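Local coordinates for malate dehydrogenase (Porphyromonas gingivalis, PDB 3FI9), which probably interconverts malate and oxaloacetate, using NAD as the hydride carrier, at residues A[6-11]-A[33-38]; A[77-82]-A[118-123]. One frame throughout, in Å; residues are numbered along the deposited sequence.

Interaction 1: residues A[6-11]-A[33-38]; sequences LTEEKL and LTPNLC
T34 and N36 turn their side chains to the backbone carbonyls of E9 and E8, and these side-chain bonds hold the two segments together just before they become parallel strands. The T34 hydroxyl has two roles: OG1 donates to E9 O at 2.7 Å, approaching from above the carbonyl plane, and accepts from N36 N within its own ST turn. OG1, anti to its own backbone N (chi1 172°), reaches E9 O while CG2 is left facing L11 CB. N36 ND2 donates to E8 O (2.8 Å, 160° at the hydrogen), and E8 O lies close to the amide plane of N36. A water accepts from the same ND2 and donates to E8 OE1, while the bent E8 side chain crosses P35 at about a right angle, with OE1 3.5 Å from P35 CG.

The backbone bonds lie at both ends. T7 N donates to L33 O at one, and at the other L11 N reaches N36 O (3.0 Å) and C38 N reaches L11 O (2.7 Å), so L11 bonds on both sides of L37 as a parallel bridge requires.

Apolar contact gathers around L11. Its CD2 lies 3.9 Å from L33 CD1, and its CG equally far from L37 CD1, with the L11 and L37 side chains side by side; A28 of helix 19-30 packs against all three leucines. The extended K10 chain passes C38, CE to CB 3.5 Å, and its NZ bonds T75 O.

Side-chain donors thus appear to take the place of ladder bonds where the two strands of this Rossmann beta-alpha-beta unit start, and N36, centre of an inverse gamma turn, supplies both a side-chain donor and a backbone acceptor.

Interaction 2: residues A[77-82]-A[118-123]; sequences AKYIVS and DCKHVI
K78 O is gripped by two successive backbone amides of the other segment: K120 N at 2.7 Å, and H121 N at 3.3 Å, a weak bond. The fork marks where the chain of 118-123 leaves its loop and enters the strand. From there the ladder is regular and parallel: I80 N donates to H121 O, I123 N to I80 O (2.9 Å), and S82 N to I123 O, the last nearly straight at 172°. The short strand axes lie 4.8 Å apart and diverge by only 6°.

Charged groups gather at the loop end. K78 NZ forms a long, weak salt bridge with D118 OD2 at 3.3 Å; the chain bends at chi2 and again at chi4 (-82°), which sets NZ. A water donates to A77 O and D118 OD1, joining backbone and carboxylate beside this pair.

On the face carrying Y79, H121, V81 and I123, the K120 chain crosses the phenol obliquely, its CD 3.1 Å from Y79 OH and 3.6 Å from CZ. At its end K120 NZ is salt-bridged to E9, whereas H121 NE2 bonds T148 OG1 on the next strand. Helix 238-251 packs over this face at V81, H121 and I123. On the opposite face I80 CD1 meets C119 SG at 3.7 Å, and I112 of helix 94-115 covers I80 and V122.

Buried amides are therefore paired along the ladder while the charges stay at its entry; S82, at the far end, lies near F126, a predicted NAD-binding residue, consistent with the strand ends of a Rossmann fold carrying the cofactor.

Overall arrangement
Interactions 1 and 2 come in series along the chain, their centres 11 Å apart on the same side of the chain's centre, and both belong to the parallel part of one mixed sheet. Its order there is 65-67, 37-40, 10-14, 77-82, 121-124, so interaction 1 joins strands 37-40 and 10-14, and interaction 2 joins 77-82 and 121-124. The central pair, 10-14 and 77-82, connects them: K10 O lies 3.0 Å from K78 N, a probable hydrogen bond, and L11 CD1 packs on Y79 O. A salt bridge from E9 OE2 to K120 NZ, 3.2 Å, spans the entry side. Four adjacent strands of the Rossmann sheet are thereby tied, with predicted NAD-binding residues just after strands 10-14, 37-40 and 121-124.

Interaction 1: residues A[6-11]-A[33-38]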
# COMPACT_ATOMS: atom_id res chain seq x y z
N LEU A 6 11.99 4.70 13.16
CA LEU A 6 12.18 3.81 14.32
C LEU A 6 13.65 3.48 14.54
O LEU A 6 14.10 3.29 15.67
CB LEU A 6 11.39 2.51 14.10
CG LEU A 6 11.30 1.44 15.18
CD1 LEU A 6 10.73 2.00 16.48
CD2 LEU A 6 10.36 0.30 14.59
N THR A 7 14.40 3.35 13.46
CA THR A 7 15.79 3.06 13.59
C THR A 7 16.51 3.62 12.37
O THR A 7 15.85 4.02 11.41
CB THR A 7 16.02 1.51 13.74
OG1 THR A 7 17.40 1.24 13.90
CG2 THR A 7 15.53 0.74 12.49
N GLU A 8 17.84 3.69 12.41
CA GLU A 8 18.61 3.99 11.19
C GLU A 8 19.16 2.72 10.52
O GLU A 8 19.74 2.76 9.44
CB GLU A 8 19.79 4.95 11.53
CG GLU A 8 19.37 6.24 12.21
CD GLU A 8 18.58 7.15 11.29
OE1 GLU A 8 19.11 7.51 10.24
OE2 GLU A 8 17.44 7.51 11.65
N GLU A 9 19.00 1.57 11.17
CA GLU A 9 19.55 0.34 10.59
C GLU A 9 18.86 -0.06 9.27
O GLU A 9 17.70 0.27 9.07
CB GLU A 9 19.57 -0.78 11.65
CG GLU A 9 20.43 -0.29 12.83
CD GLU A 9 20.90 -1.36 13.79
OE1 GLU A 9 22.13 -1.48 13.99
OE2 GLU A 9 20.04 -2.03 14.38
N LYS A 10 19.57 -0.77 8.41
CA LYS A 10 19.09 -1.10 7.06
C LYS A 10 18.08 -2.25 7.10
O LYS A 10 18.29 -3.27 7.79
CB LYS A 10 20.28 -1.38 6.14
CG LYS A 10 19.97 -2.02 4.79
CD LYS A 10 21.22 -1.93 3.88
CE LYS A 10 21.01 -2.73 2.60
NZ LYS A 10 22.21 -2.73 1.74
N LEU A 11 16.96 -2.00 6.42
CA LEU A 11 15.95 -2.99 6.15
C LEU A 11 15.99 -3.33 4.66
O LEU A 11 15.86 -2.46 3.76
CB LEU A 11 14.54 -2.47 6.57
CG LEU A 11 13.30 -3.21 5.99
CD1 LEU A 11 13.32 -4.72 6.34
CD2 LEU A 11 11.96 -2.56 6.50
N LEU A 33 9.97 2.97 9.28
CA LEU A 33 10.74 2.01 10.06
C LEU A 33 12.21 2.43 10.04
O LEU A 33 12.84 2.50 11.11
CB LEU A 33 10.59 0.59 9.50
CG LEU A 33 9.13 0.13 9.41
CD1 LEU A 33 9.03 -1.33 8.82
CD2 LEU A 33 8.47 0.23 10.79
N THR A 34 12.72 2.70 8.85
CA THR A 34 14.11 3.20 8.68
C THR A 34 14.19 4.00 7.37
O THR A 34 13.58 3.63 6.35
CB THR A 34 15.11 2.01 8.58
OG1 THR A 34 16.42 2.45 8.21
CG2 THR A 34 14.65 1.03 7.54
N PRO A 35 15.05 5.02 7.35
CA PRO A 35 15.29 5.70 6.08
C PRO A 35 16.10 4.82 5.11
O PRO A 35 16.03 4.99 3.88
CB PRO A 35 16.10 6.95 6.48
CG PRO A 35 16.57 6.70 7.93
CD PRO A 35 15.88 5.52 8.48
N ASN A 36 16.82 3.84 5.66
CA ASN A 36 17.69 3.01 4.84
C ASN A 36 16.95 1.76 4.41
O ASN A 36 17.11 0.67 4.96
CB ASN A 36 18.99 2.76 5.59
CG ASN A 36 19.71 4.08 5.87
OD1 ASN A 36 20.02 4.81 4.93
ND2 ASN A 36 19.89 4.43 7.15
N LEU A 37 16.07 1.95 3.45
CA LEU A 37 15.23 0.86 2.95
C LEU A 37 15.81 0.41 1.63
O LEU A 37 15.98 1.20 0.70
CB LEU A 37 13.80 1.40 2.76
CG LEU A 37 12.80 0.42 2.18
CD1 LEU A 37 12.59 -0.65 3.20
CD2 LEU A 37 11.45 1.14 1.80
N CYS A 38 16.15 -0.88 1.54
CA CYS A 38 16.82 -1.41 0.36
C CYS A 38 15.98 -2.48 -0.31
O CYS A 38 15.49 -3.42 0.36
CB CYS A 38 18.20 -1.94 0.76
SG CYS A 38 19.08 -2.79 -0.55
O HOH W 1 20.94 6.77 8.06

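Interaction 2: residues A[77-82]-A[118-123]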
# COMPACT_ATOMS: atom_id res chain seq x y z
N ALA A 77 22.73 -5.06 6.16
CA ALA A 77 21.32 -5.39 6.46
C ALA A 77 21.22 -5.83 7.91
O ALA A 77 21.97 -6.70 8.33
CB ALA A 77 20.82 -6.52 5.53
N LYS A 78 20.31 -5.24 8.68
CA LYS A 78 19.99 -5.76 10.00
C LYS A 78 18.61 -6.40 10.11
O LYS A 78 18.33 -7.11 11.08
CB LYS A 78 20.04 -4.65 11.03
CG LYS A 78 21.49 -4.11 11.29
CD LYS A 78 22.50 -5.23 11.56
CE LYS A 78 23.76 -4.66 12.22
NZ LYS A 78 24.62 -4.12 11.17
N TYR A 79 17.73 -6.07 9.18
CA TYR A 79 16.39 -6.69 9.09
C TYR A 79 16.16 -7.07 7.67
O TYR A 79 16.56 -6.35 6.75
CB TYR A 79 15.29 -5.72 9.56
CG TYR A 79 15.58 -5.27 10.95
CD1 TYR A 79 15.12 -5.98 12.04
CD2 TYR A 79 16.42 -4.16 11.19
CE1 TYR A 79 15.43 -5.57 13.37
CE2 TYR A 79 16.73 -3.77 12.47
CZ TYR A 79 16.22 -4.46 13.55
OH TYR A 79 16.54 -4.06 14.83
N ILE A 80 15.54 -8.24 7.47
CA ILE A 80 15.28 -8.72 6.15
C ILE A 80 13.88 -9.29 6.11
O ILE A 80 13.50 -10.05 7.01
CB ILE A 80 16.22 -9.90 5.76
CG1 ILE A 80 17.69 -9.42 5.72
CG2 ILE A 80 15.81 -10.45 4.39
CD1 ILE A 80 18.70 -10.58 5.55
N VAL A 81 13.13 -8.96 5.07
CA VAL A 81 11.84 -9.60 4.84
C VAL A 81 11.86 -10.13 3.44
O VAL A 81 12.02 -9.37 2.51
CB VAL A 81 10.68 -8.58 4.96
CG1 VAL A 81 9.31 -9.23 4.54
CG2 VAL A 81 10.65 -8.02 6.37
N SER A 82 11.64 -11.44 3.27
CA SER A 82 11.61 -12.01 1.90
C SER A 82 10.32 -12.59 1.41
O SER A 82 9.77 -13.51 2.05
CB SER A 82 12.67 -13.10 1.72
OG SER A 82 12.58 -13.65 0.40
N ASP A 118 25.53 -10.83 11.26
CA ASP A 118 25.04 -10.00 12.39
C ASP A 118 23.61 -9.43 12.24
O ASP A 118 23.18 -8.59 13.06
CB ASP A 118 25.99 -8.81 12.64
CG ASP A 118 26.20 -7.95 11.38
OD1 ASP A 118 26.05 -8.49 10.25
OD2 ASP A 118 26.54 -6.75 11.49
N CYS A 119 22.88 -9.87 11.22
CA CYS A 119 21.45 -9.53 11.04
C CYS A 119 20.70 -9.74 12.34
O CYS A 119 20.99 -10.68 13.07
CB CYS A 119 20.85 -10.46 9.95
SG CYS A 119 19.32 -9.80 9.14
N LYS A 120 19.72 -8.89 12.64
CA LYS A 120 18.96 -9.01 13.88
C LYS A 120 17.72 -9.92 13.70
O LYS A 120 17.41 -10.73 14.56
CB LYS A 120 18.54 -7.63 14.40
CG LYS A 120 19.72 -6.78 15.03
CD LYS A 120 19.32 -5.32 15.17
CE LYS A 120 19.58 -4.75 16.54
NZ LYS A 120 20.89 -4.09 16.61
N HIS A 121 17.00 -9.75 12.61
CA HIS A 121 15.78 -10.54 12.38
C HIS A 121 15.46 -10.77 10.93
O HIS A 121 15.66 -9.90 10.10
CB HIS A 121 14.55 -9.86 13.04
CG HIS A 121 13.45 -10.82 13.33
ND1 HIS A 121 13.41 -11.55 14.50
CD2 HIS A 121 12.36 -11.20 12.61
CE1 HIS A 121 12.35 -12.35 14.48
NE2 HIS A 121 11.71 -12.17 13.34
N VAL A 122 14.89 -11.94 10.62
CA VAL A 122 14.61 -12.27 9.26
C VAL A 122 13.22 -12.89 9.24
O VAL A 122 12.92 -13.73 10.08
CB VAL A 122 15.59 -13.37 8.72
CG1 VAL A 122 15.21 -13.72 7.29
CG2 VAL A 122 17.01 -12.86 8.80
N ILE A 123 12.41 -12.47 8.27
CA ILE A 123 11.05 -13.00 8.07
C ILE A 123 10.90 -13.57 6.68
O ILE A 123 11.17 -12.90 5.65
CB ILE A 123 9.97 -11.89 8.32
CG1 ILE A 123 10.21 -11.22 9.71
CG2 ILE A 123 8.55 -12.50 8.14
CD1 ILE A 123 9.20 -10.09 10.07
O HOH W 2 24.74 -6.35 8.65